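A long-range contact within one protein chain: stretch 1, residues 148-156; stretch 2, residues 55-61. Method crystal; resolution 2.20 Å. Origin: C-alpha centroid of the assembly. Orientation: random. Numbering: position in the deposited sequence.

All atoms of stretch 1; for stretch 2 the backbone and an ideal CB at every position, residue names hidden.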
# COMPACT_ATOMS: atom_id res chain seq x y z
N LEU A 148 -19.05 -15.56 -39.30
CA LEU A 148 -18.27 -14.98 -38.23
C LEU A 148 -17.14 -15.93 -37.82
O LEU A 148 -17.13 -17.11 -38.18
CB LEU A 148 -19.16 -14.70 -37.02
CG LEU A 148 -20.28 -13.71 -37.31
CD1 LEU A 148 -21.09 -13.47 -36.06
CD2 LEU A 148 -19.68 -12.43 -37.85
N CYS A 149 -16.18 -15.38 -37.09
CA CYS A 149 -15.21 -16.20 -36.38
C CYS A 149 -15.45 -16.00 -34.90
O CYS A 149 -14.57 -15.50 -34.18
CB CYS A 149 -13.78 -15.82 -36.77
SG CYS A 149 -12.47 -16.87 -36.02
N GLY A 150 -16.65 -16.34 -34.42
CA GLY A 150 -17.02 -16.08 -33.05
C GLY A 150 -17.36 -14.61 -32.81
O GLY A 150 -17.04 -13.73 -33.59
N ILE A 151 -18.04 -14.36 -31.69
CA ILE A 151 -18.31 -13.01 -31.23
C ILE A 151 -17.46 -12.74 -30.00
O ILE A 151 -17.54 -13.48 -29.00
CB ILE A 151 -19.81 -12.80 -30.93
CG1 ILE A 151 -20.62 -12.97 -32.24
CG2 ILE A 151 -20.03 -11.42 -30.27
CD1 ILE A 151 -22.10 -13.15 -32.01
N ASP A 152 -16.65 -11.68 -30.06
CA ASP A 152 -15.74 -11.29 -28.98
C ASP A 152 -16.48 -10.39 -27.99
O ASP A 152 -16.91 -9.29 -28.34
CB ASP A 152 -14.52 -10.58 -29.57
CG ASP A 152 -13.40 -10.42 -28.56
OD1 ASP A 152 -13.27 -11.30 -27.70
OD2 ASP A 152 -12.66 -9.41 -28.64
N LEU A 153 -16.63 -10.87 -26.75
CA LEU A 153 -17.36 -10.14 -25.72
C LEU A 153 -16.85 -8.71 -25.56
O LEU A 153 -17.63 -7.76 -25.45
CB LEU A 153 -17.25 -10.89 -24.39
CG LEU A 153 -18.16 -10.43 -23.26
CD1 LEU A 153 -19.59 -10.27 -23.79
CD2 LEU A 153 -18.11 -11.44 -22.14
N GLY A 154 -15.54 -8.54 -25.52
CA GLY A 154 -14.97 -7.20 -25.45
C GLY A 154 -13.46 -7.33 -25.42
O GLY A 154 -12.92 -8.43 -25.33
N ASN A 155 -12.80 -6.19 -25.49
CA ASN A 155 -11.35 -6.17 -25.50
C ASN A 155 -10.79 -5.98 -24.09
O ASN A 155 -10.95 -4.91 -23.49
CB ASN A 155 -10.81 -5.08 -26.41
CG ASN A 155 -9.31 -5.19 -26.52
OD1 ASN A 155 -8.81 -6.30 -26.61
ND2 ASN A 155 -8.60 -4.07 -26.43
N GLU A 156 -10.13 -7.02 -23.58
CA GLU A 156 -9.33 -6.94 -22.36
C GLU A 156 -10.15 -6.37 -21.21
O GLU A 156 -9.76 -5.43 -20.52
CB GLU A 156 -8.06 -6.12 -22.60
CG GLU A 156 -7.21 -6.69 -23.74
CD GLU A 156 -5.75 -6.28 -23.70
OE1 GLU A 156 -5.45 -5.16 -23.19
OE2 GLU A 156 -4.91 -7.07 -24.18
N UNK A 55 -7.51 -15.32 -42.97
CA UNK A 55 -8.89 -15.75 -43.08
C UNK A 55 -9.78 -15.16 -42.00
O UNK A 55 -10.97 -15.51 -41.94
CB UNK A 55 -8.96 -17.28 -43.03
N UNK A 56 -9.25 -14.29 -41.13
CA UNK A 56 -10.03 -13.66 -40.08
C UNK A 56 -9.54 -12.23 -39.84
O UNK A 56 -8.39 -11.88 -40.12
CB UNK A 56 -9.95 -14.48 -38.79
N UNK A 57 -10.43 -11.39 -39.33
CA UNK A 57 -10.06 -10.03 -38.94
C UNK A 57 -10.84 -9.70 -37.68
O UNK A 57 -12.07 -9.86 -37.65
CB UNK A 57 -10.34 -9.02 -40.05
N UNK A 58 -10.12 -9.31 -36.63
CA UNK A 58 -10.74 -8.85 -35.39
C UNK A 58 -10.88 -7.33 -35.45
O UNK A 58 -9.91 -6.62 -35.74
CB UNK A 58 -9.92 -9.28 -34.17
N UNK A 59 -12.08 -6.84 -35.18
CA UNK A 59 -12.29 -5.41 -35.15
C UNK A 59 -13.27 -5.07 -34.02
O UNK A 59 -13.92 -5.95 -33.44
CB UNK A 59 -12.81 -4.91 -36.50
N UNK A 60 -13.38 -3.79 -33.71
CA UNK A 60 -13.95 -3.36 -32.44
C UNK A 60 -15.14 -2.46 -32.67
O UNK A 60 -15.03 -1.41 -33.33
CB UNK A 60 -12.90 -2.64 -31.59
N UNK A 61 -16.28 -2.87 -32.12
CA UNK A 61 -17.50 -2.07 -32.16
C UNK A 61 -17.42 -1.11 -30.98
O UNK A 61 -17.73 -1.47 -29.84
CB UNK A 61 -18.76 -2.94 -32.10

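Position 55 lies before the strand, with phi/psi of -122/4. Its ideal CB has no atom of stretch 1 within 5.5 Å, so this contact hardly limits the choice. The residue is Asn-55. OD1 of Asn-55 stays 6.2 Å from SG of Cys-149, and its amide is hydrogen-bonded elsewhere in the structure.

Position 56 opens the strand, with phi/psi of -145/155. Its CA-to-CB bond points toward stretch 1, and the ideal CB lies 4.4 Å from SG of Cys-149. The CA atoms of position 56 and Cys-149 are 6.9 Å apart. The neighbour is a sulfur, with no charge to answer. A small or medium side chain would suit, such as alanine, serine, threonine or valine, and the extended backbone is agreeable to a beta-branched one. The residue is Thr-56; chi1 is p (51°). Its methyl CG2 packs 3.5 Å from SG of Cys-149. This is a van der Waals contact, and the hydroxyl OG1 finds a hydrogen bond elsewhere in the structure.

At position 57 the strand alternation turns CB away. Stretch 1 offers nothing here, and many residues would do, with beta-branched ones at ease in the extended backbone. The residue is Val-57, which is out of contact with stretch 1.

Position 58 is the centre of the contact, although its CB points sideways and has nothing of stretch 1 within 5.5 Å. The CA atoms of position 58 and Asp-152 are 8.5 Å apart, so a short side chain would leave a gap. Beyond that gap stretch 1 presents acceptors: the carboxylate of Asp-152, OD1 of Asn-155 and the carbonyl oxygen of Gly-154. A long donor is favoured. Lysine or arginine would match the negative charge, and glutamine could supply N-H groups without the charge. The residue is Arg-58. Chi1, chi2 and chi3 are all t, so the chain reaches out nearly straight. NE of Arg-58 gives a hydrogen bond to OD2 of Asp-152 at 2.9 Å, and NH2 gives another to the same OD2 at 2.7 Å; both belong to a salt bridge. NH2 of Arg-58 also donates to OD1 of Asn-155 at 2.9 Å. These acceptors lie at the edge of the guanidinium, near its plane, where its N-H bonds point.

Position 59 has no atom of stretch 1 near its ideal CB. This contact would allow almost any side chain. The residue is Phe-59, whose ring makes no contact with stretch 1.

Position 60 points its CB sideways. The CA atoms of position 60 and Asn-155 are 7.9 Å apart. Only a side chain of some length would reach stretch 1. Leucine, methionine or an aromatic could pack there, and a polar chain might address the amide. The residue is Phe-60; chi1 is m (-48°). Its CE1 comes to 4.4 Å from CG of Asn-155, a loose contact.

Position 61 is out of reach of stretch 1, which sets no preference. The residue is Val-61.

Stretch 2, residues 55-61: NTVRFFV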
# COMPACT_ATOMS: atom_id res chain seq x y z
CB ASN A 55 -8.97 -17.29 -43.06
CG ASN A 55 -8.45 -17.88 -41.76
OD1 ASN A 55 -8.43 -17.20 -40.71
ND2 ASN A 55 -8.04 -19.15 -41.80
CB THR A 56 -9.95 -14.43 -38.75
OG1 THR A 56 -8.57 -14.67 -38.45
CG2 THR A 56 -10.66 -15.78 -38.84
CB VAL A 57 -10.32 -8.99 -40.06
CG1 VAL A 57 -11.80 -8.98 -40.53
CG2 VAL A 57 -9.84 -7.58 -39.62
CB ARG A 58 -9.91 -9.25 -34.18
CG ARG A 58 -10.49 -8.78 -32.85
CD ARG A 58 -9.87 -9.52 -31.69
NE ARG A 58 -10.39 -9.13 -30.39
CZ ARG A 58 -9.66 -8.58 -29.40
NH1 ARG A 58 -8.37 -8.30 -29.58
NH2 ARG A 58 -10.22 -8.30 -28.24
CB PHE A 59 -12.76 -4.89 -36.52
CG PHE A 59 -14.12 -5.37 -36.94
CD1 PHE A 59 -14.25 -6.31 -37.95
CD2 PHE A 59 -15.27 -4.85 -36.37
CE1 PHE A 59 -15.50 -6.74 -38.36
CE2 PHE A 59 -16.54 -5.28 -36.78
CZ PHE A 59 -16.64 -6.23 -37.77
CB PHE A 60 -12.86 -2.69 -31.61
CG PHE A 60 -11.62 -3.50 -31.57
CD1 PHE A 60 -11.53 -4.61 -30.75
CD2 PHE A 60 -10.57 -3.23 -32.45
CE1 PHE A 60 -10.38 -5.41 -30.74
CE2 PHE A 60 -9.44 -4.02 -32.44
CZ PHE A 60 -9.34 -5.11 -31.59
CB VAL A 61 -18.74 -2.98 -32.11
CG1 VAL A 61 -20.03 -2.18 -32.22
CG2 VAL A 61 -18.67 -4.02 -33.24
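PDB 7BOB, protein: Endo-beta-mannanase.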